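PDB 7M58: Tautomerase_3 domain-containing protein from Corynebacterium halotolerans YIM 70093 = DSM 44683, which belongs to the cis-3-chloroacrylic acid dehalogenase family of the tautomerase superfamily and is probably a hydrolase. Local coordinates for residues A[61-66]-A[93-98]; A[88-93]-A[98-103]. All coordinates share one frame; numbering follows the deposited sequence.

Interaction 1 (A[61-66]-A[93-98]); sequences GHVWIH and LELPPE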
loop_
_atom_site.group_PDB
_atom_site.type_symbol
_atom_site.label_atom_id
_atom_site.label_comp_id
_atom_site.label_asym_id
_atom_site.label_seq_id
_atom_site.Cartn_x
_atom_site.Cartn_y
_atom_site.Cartn_z
ATOM N N GLY A 61 -8.009 -11.068 -16.866
ATOM C CA GLY A 61 -9.107 -10.860 -15.946
ATOM C C GLY A 61 -8.753 -11.150 -14.505
ATOM O O GLY A 61 -9.284 -12.093 -13.911
ATOM N N HIS A 62 -7.852 -10.357 -13.938
ATOM C CA HIS A 62 -7.450 -10.494 -12.546
ATOM C C HIS A 62 -7.447 -9.114 -11.906
ATOM O O HIS A 62 -6.916 -8.155 -12.484
ATOM C CB HIS A 62 -6.071 -11.141 -12.416
ATOM C CG HIS A 62 -5.652 -11.353 -11.001
ATOM N ND1 HIS A 62 -6.045 -12.452 -10.266
ATOM C CD2 HIS A 62 -4.894 -10.597 -10.172
ATOM C CE1 HIS A 62 -5.547 -12.363 -9.046
ATOM N NE2 HIS A 62 -4.841 -11.249 -8.963
ATOM N N VAL A 63 -8.034 -9.018 -10.715
ATOM C CA VAL A 63 -8.159 -7.759 -10.001
ATOM C C VAL A 63 -7.722 -7.976 -8.559
ATOM O O VAL A 63 -8.098 -8.969 -7.928
ATOM C CB VAL A 63 -9.609 -7.233 -10.053
ATOM C CG1 VAL A 63 -9.765 -6.024 -9.139
ATOM C CG2 VAL A 63 -10.005 -6.897 -11.461
ATOM N N TRP A 64 -6.935 -7.045 -8.033
ATOM C CA TRP A 64 -6.553 -7.054 -6.628
ATOM C C TRP A 64 -7.104 -5.794 -5.979
ATOM O O TRP A 64 -6.906 -4.693 -6.501
ATOM C CB TRP A 64 -5.035 -7.119 -6.441
ATOM C CG TRP A 64 -4.585 -7.126 -4.982
ATOM C CD1 TRP A 64 -4.991 -7.996 -3.995
ATOM C CD2 TRP A 64 -3.641 -6.245 -4.369
ATOM N NE1 TRP A 64 -4.350 -7.705 -2.808
ATOM C CE2 TRP A 64 -3.525 -6.628 -3.008
ATOM C CE3 TRP A 64 -2.891 -5.162 -4.829
ATOM C CZ2 TRP A 64 -2.682 -5.963 -2.112
ATOM C CZ3 TRP A 64 -2.061 -4.504 -3.937
ATOM C CH2 TRP A 64 -1.965 -4.907 -2.592
ATOM N N ILE A 65 -7.814 -5.964 -4.867
ATOM C CA ILE A 65 -8.433 -4.868 -4.131
ATOM C C ILE A 65 -7.704 -4.768 -2.798
ATOM O O ILE A 65 -7.722 -5.726 -2.013
ATOM C CB ILE A 65 -9.927 -5.128 -3.891
ATOM C CG1 ILE A 65 -10.650 -5.498 -5.185
ATOM C CG2 ILE A 65 -10.583 -3.907 -3.271
ATOM C CD1 ILE A 65 -11.157 -4.350 -5.942
ATOM N N HIS A 66 -7.091 -3.615 -2.523
ATOM C CA HIS A 66 -6.476 -3.336 -1.226
ATOM C C HIS A 66 -7.259 -2.245 -0.521
ATOM O O HIS A 66 -7.364 -1.127 -1.033
ATOM C CB HIS A 66 -5.022 -2.895 -1.333
ATOM C CG HIS A 66 -4.397 -2.635 0.006
ATOM N ND1 HIS A 66 -3.654 -3.577 0.688
ATOM C CD2 HIS A 66 -4.461 -1.553 0.818
ATOM C CE1 HIS A 66 -3.260 -3.073 1.844
ATOM N NE2 HIS A 66 -3.738 -1.846 1.947
ATOM N N LEU A 93 -17.907 -6.860 -12.723
ATOM C CA LEU A 93 -16.906 -6.914 -13.781
ATOM C C LEU A 93 -17.052 -8.139 -14.679
ATOM O O LEU A 93 -16.271 -8.286 -15.622
ATOM C CB LEU A 93 -15.495 -6.891 -13.183
ATOM C CG LEU A 93 -15.068 -5.650 -12.392
ATOM C CD1 LEU A 93 -13.678 -5.851 -11.778
ATOM C CD2 LEU A 93 -15.120 -4.389 -13.240
ATOM N N GLU A 94 -18.035 -9.003 -14.424
ATOM C CA GLU A 94 -18.216 -10.258 -15.160
ATOM C C GLU A 94 -16.925 -11.081 -15.150
ATOM O O GLU A 94 -16.385 -11.479 -16.184
ATOM C CB GLU A 94 -18.716 -9.992 -16.579
ATOM C CG GLU A 94 -19.963 -9.100 -16.605
ATOM C CD GLU A 94 -20.658 -9.054 -17.959
ATOM O OE1 GLU A 94 -21.692 -9.738 -18.120
ATOM O OE2 GLU A 94 -20.183 -8.324 -18.856
ATOM N N LEU A 95 -16.433 -11.325 -13.942
ATOM C CA LEU A 95 -15.252 -12.102 -13.621
ATOM C C LEU A 95 -15.644 -13.253 -12.693
ATOM O O LEU A 95 -16.663 -13.180 -12.005
ATOM C CB LEU A 95 -14.218 -11.218 -12.916
ATOM C CG LEU A 95 -13.421 -10.270 -13.788
ATOM C CD1 LEU A 95 -12.409 -9.517 -12.918
ATOM C CD2 LEU A 95 -12.759 -11.063 -14.906
ATOM N N PRO A 96 -14.840 -14.313 -12.635
ATOM C CA PRO A 96 -15.056 -15.321 -11.602
ATOM C C PRO A 96 -14.559 -14.813 -10.270
ATOM O O PRO A 96 -13.528 -14.119 -10.209
ATOM C CB PRO A 96 -14.224 -16.515 -12.093
ATOM C CG PRO A 96 -13.495 -16.051 -13.312
ATOM C CD PRO A 96 -13.611 -14.576 -13.392
ATOM N N PRO A 97 -15.256 -15.094 -9.171
ATOM C CA PRO A 97 -14.773 -14.624 -7.864
ATOM C C PRO A 97 -13.354 -15.089 -7.551
ATOM O O PRO A 97 -12.649 -14.417 -6.782
ATOM C CB PRO A 97 -15.792 -15.207 -6.875
ATOM C CG PRO A 97 -16.411 -16.379 -7.597
ATOM C CD PRO A 97 -16.440 -15.968 -9.046
ATOM N N GLU A 98 -12.901 -16.197 -8.149
ATOM C CA GLU A 98 -11.525 -16.648 -7.961
ATOM C C GLU A 98 -10.495 -15.644 -8.463
ATOM O O GLU A 98 -9.308 -15.808 -8.162
ATOM C CB GLU A 98 -11.323 -18.015 -8.638
ATOM C CG GLU A 98 -12.069 -19.133 -7.912
ATOM C CD GLU A 98 -13.582 -19.108 -8.157
ATOM O OE1 GLU A 98 -14.313 -19.587 -7.261
ATOM O OE2 GLU A 98 -14.043 -18.520 -9.172
#
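The loop that joins helix 75-92 to strand 100-107 folds back here over the start of strand 63-70, inside the beta-alpha-beta unit of the tautomerase fold. Val63 reaches it with one methyl. Its CG2 lies 3.8 Å from Leu93 CD1 and also 3.8 Å from Leu95 CD1. The valine side chain crosses each leucine at about a right angle. CG2 stands anti to the carbonyl carbon, with CG1 anti to the backbone N (chi1 172°), and this turns CG2 to the two leucines. Leu95 has a second branch, CD2, which rests on the backbone of Gly61. CD2 is 3.8 Å from Gly61 O and at a like distance from Gly61 CA. Glu94, the one residue between the leucines, turns the chain with positive phi (53°) in a Schellman motif, and both leucines face Val63. Its carboxylate forms a salt bridge with Arg16. Val63 also packs on Val5 of strand 2-8, and Leu93 on Ile12. No hydrogen bond spans the two segments; the direct contact between them is van der Waals packing. It therefore depends on the close fit of the methyls of Val63, Leu93 and Leu95, with Leu95 CD2 lying on the Gly61 backbone.

Interaction 2 (A[88-93]-A[98-103]); sequences KVADVL and EHVWVY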
loop_
_atom_site.group_PDB
_atom_site.type_symbol
_atom_site.label_atom_id
_atom_site.label_comp_id
_atom_site.label_asym_id
_atom_site.label_seq_id
_atom_site.Cartn_x
_atom_site.Cartn_y
_atom_site.Cartn_z
ATOM N N LYS A 88 -19.599 -9.234 -5.239
ATOM C CA LYS A 88 -20.302 -8.248 -6.049
ATOM C C LYS A 88 -19.408 -7.615 -7.108
ATOM O O LYS A 88 -19.899 -7.255 -8.189
ATOM C CB LYS A 88 -20.905 -7.180 -5.130
ATOM C CG LYS A 88 -21.762 -7.746 -4.034
ATOM C CD LYS A 88 -22.915 -8.487 -4.631
ATOM C CE LYS A 88 -24.015 -8.747 -3.606
ATOM N NZ LYS A 88 -24.342 -7.537 -2.785
ATOM N N VAL A 89 -18.112 -7.472 -6.821
ATOM C CA VAL A 89 -17.194 -6.934 -7.818
ATOM C C VAL A 89 -16.963 -7.943 -8.935
ATOM O O VAL A 89 -16.854 -7.577 -10.111
ATOM C CB VAL A 89 -15.873 -6.523 -7.148
ATOM C CG1 VAL A 89 -14.802 -6.230 -8.190
ATOM C CG2 VAL A 89 -16.098 -5.357 -6.202
ATOM N N ALA A 90 -16.869 -9.231 -8.592
ATOM C CA ALA A 90 -16.751 -10.249 -9.631
ATOM C C ALA A 90 -17.956 -10.211 -10.573
ATOM O O ALA A 90 -17.793 -10.269 -11.798
ATOM C CB ALA A 90 -16.577 -11.635 -9.012
ATOM N N ASP A 91 -19.169 -10.103 -10.021
ATOM C CA ASP A 91 -20.349 -9.971 -10.879
ATOM C C ASP A 91 -20.336 -8.661 -11.667
ATOM O O ASP A 91 -20.602 -8.666 -12.876
ATOM C CB ASP A 91 -21.645 -10.129 -10.065
ATOM C CG ASP A 91 -22.822 -10.658 -10.921
ATOM O OD1 ASP A 91 -22.592 -11.262 -12.003
ATOM O OD2 ASP A 91 -23.986 -10.506 -10.486
ATOM N N VAL A 92 -20.027 -7.535 -11.017
ATOM C CA VAL A 92 -20.054 -6.246 -11.718
ATOM C C VAL A 92 -19.075 -6.240 -12.890
ATOM O O VAL A 92 -19.372 -5.694 -13.958
ATOM C CB VAL A 92 -19.785 -5.100 -10.730
ATOM C CG1 VAL A 92 -19.174 -3.912 -11.421
ATOM C CG2 VAL A 92 -21.079 -4.686 -10.081
ATOM N N LEU A 93 -17.907 -6.860 -12.723
ATOM C CA LEU A 93 -16.906 -6.914 -13.781
ATOM C C LEU A 93 -17.052 -8.139 -14.679
ATOM O O LEU A 93 -16.271 -8.286 -15.622
ATOM C CB LEU A 93 -15.495 -6.891 -13.183
ATOM C CG LEU A 93 -15.068 -5.650 -12.392
ATOM C CD1 LEU A 93 -13.678 -5.851 -11.778
ATOM C CD2 LEU A 93 -15.120 -4.389 -13.240
ATOM N N GLU A 98 -12.901 -16.197 -8.149
ATOM C CA GLU A 98 -11.525 -16.648 -7.961
ATOM C C GLU A 98 -10.495 -15.644 -8.463
ATOM O O GLU A 98 -9.308 -15.808 -8.162
ATOM C CB GLU A 98 -11.323 -18.015 -8.638
ATOM C CG GLU A 98 -12.069 -19.133 -7.912
ATOM C CD GLU A 98 -13.582 -19.108 -8.157
ATOM O OE1 GLU A 98 -14.313 -19.587 -7.261
ATOM O OE2 GLU A 98 -14.043 -18.520 -9.172
ATOM N N HIS A 99 -10.897 -14.608 -9.199
ATOM C CA HIS A 99 -9.920 -13.650 -9.696
ATOM C C HIS A 99 -10.201 -12.224 -9.215
ATOM O O HIS A 99 -9.658 -11.265 -9.778
ATOM C CB HIS A 99 -9.842 -13.712 -11.222
ATOM C CG HIS A 99 -9.008 -14.843 -11.731
ATOM N ND1 HIS A 99 -7.743 -15.109 -11.248
ATOM C CD2 HIS A 99 -9.237 -15.751 -12.709
ATOM C CE1 HIS A 99 -7.240 -16.148 -11.890
ATOM N NE2 HIS A 99 -8.123 -16.551 -12.788
ATOM N N VAL A 100 -10.993 -12.058 -8.157
ATOM C CA VAL A 100 -11.055 -10.794 -7.429
ATOM C C VAL A 100 -10.469 -11.071 -6.054
ATOM O O VAL A 100 -11.123 -11.671 -5.202
ATOM C CB VAL A 100 -12.477 -10.228 -7.323
ATOM C CG1 VAL A 100 -12.457 -8.901 -6.567
ATOM C CG2 VAL A 100 -13.125 -10.061 -8.703
ATOM N N TRP A 101 -9.230 -10.644 -5.840
ATOM C CA TRP A 101 -8.529 -10.840 -4.581
ATOM C C TRP A 101 -8.619 -9.577 -3.734
ATOM O O TRP A 101 -8.286 -8.487 -4.212
ATOM C CB TRP A 101 -7.067 -11.173 -4.844
ATOM C CG TRP A 101 -6.873 -12.493 -5.440
ATOM C CD1 TRP A 101 -7.808 -13.258 -6.066
ATOM C CD2 TRP A 101 -5.654 -13.239 -5.464
ATOM N NE1 TRP A 101 -7.245 -14.440 -6.482
ATOM C CE2 TRP A 101 -5.921 -14.449 -6.129
ATOM C CE3 TRP A 101 -4.359 -12.995 -4.998
ATOM C CZ2 TRP A 101 -4.951 -15.406 -6.333
ATOM C CZ3 TRP A 101 -3.401 -13.944 -5.196
ATOM C CH2 TRP A 101 -3.700 -15.142 -5.847
ATOM N N VAL A 102 -9.008 -9.729 -2.470
ATOM C CA VAL A 102 -9.253 -8.588 -1.586
ATOM C C VAL A 102 -8.418 -8.735 -0.312
ATOM O O VAL A 102 -8.432 -9.793 0.330
ATOM C CB VAL A 102 -10.751 -8.457 -1.229
ATOM C CG1 VAL A 102 -11.038 -7.105 -0.598
ATOM C CG2 VAL A 102 -11.620 -8.678 -2.458
ATOM N N TYR A 103 -7.696 -7.669 0.053
ATOM C CA TYR A 103 -6.948 -7.579 1.302
ATOM C C TYR A 103 -7.466 -6.408 2.126
ATOM O O TYR A 103 -7.680 -5.307 1.603
ATOM C CB TYR A 103 -5.470 -7.335 1.081
ATOM C CG TYR A 103 -4.655 -8.469 0.554
ATOM C CD1 TYR A 103 -5.241 -9.594 0.012
ATOM C CD2 TYR A 103 -3.278 -8.380 0.554
ATOM C CE1 TYR A 103 -4.475 -10.609 -0.490
ATOM C CE2 TYR A 103 -2.506 -9.377 0.064
ATOM C CZ TYR A 103 -3.103 -10.499 -0.455
ATOM O OH TYR A 103 -2.296 -11.505 -0.944
#
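Val100 meets the last turn of helix 75-92 with both of its methyls. CG1 is 3.9 Å from Val89 CG1. CG2 sits on Ala90, 3.7 Å from Ala90 CA and 3.8 Å from Ala90 CB. Val100 holds CG1 anti to its backbone N and CG2 anti to its carbonyl carbon (chi1 -179°), which spreads the two methyls over neighbouring helix residues. Val89 takes the same rotamer (chi1 168°), which puts its own CG1 beside the strand. The two valines lie at a slant to each other. Ala90 brings only a methyl, and the strand comes close enough for Val100 to touch the helix backbone; the CA atoms of Ala90 and Val100 are 6.1 Å apart. Trp101, on the strand's next residue, sends NE1 back to Glu98 O in a hydrogen bond of 3.0 Å, with the acceptor close to the indole plane but the donor 38° out of the carbonyl plane. The same indole meets His62 edge-to-face, and also Tyr115 of the second subunit. Val89 packs further on Leu23 of helix 14-31, while Val100 packs on Ile65. This is the buried helix-on-sheet interface of a beta-alpha-beta unit, the building block of the tautomerase fold.

Overall arrangement
From the N terminus, strand 63-70 comes first, then helix 75-92, then strand 100-107. Interaction 1 closes a long excursion of 26 residues, 18 of them helix. Interaction 2 closes a short loop, with four residues between its segments. The two cross along the chain: 61-66, 88-93, 93-98 and 98-103 follow in that order, and Leu93 and Glu98 belong to both. Their centres are about 4 Å apart. The strands are parallel neighbours in the sheet, and Ile65 N probably hydrogen-bonds Trp101 O. Leu95 N probably hydrogen-bonds Ala90 O, linking the loop of interaction 1 to the helix of interaction 2. Together they tie helix, connecting loop and both strands into one unit beside the second subunit.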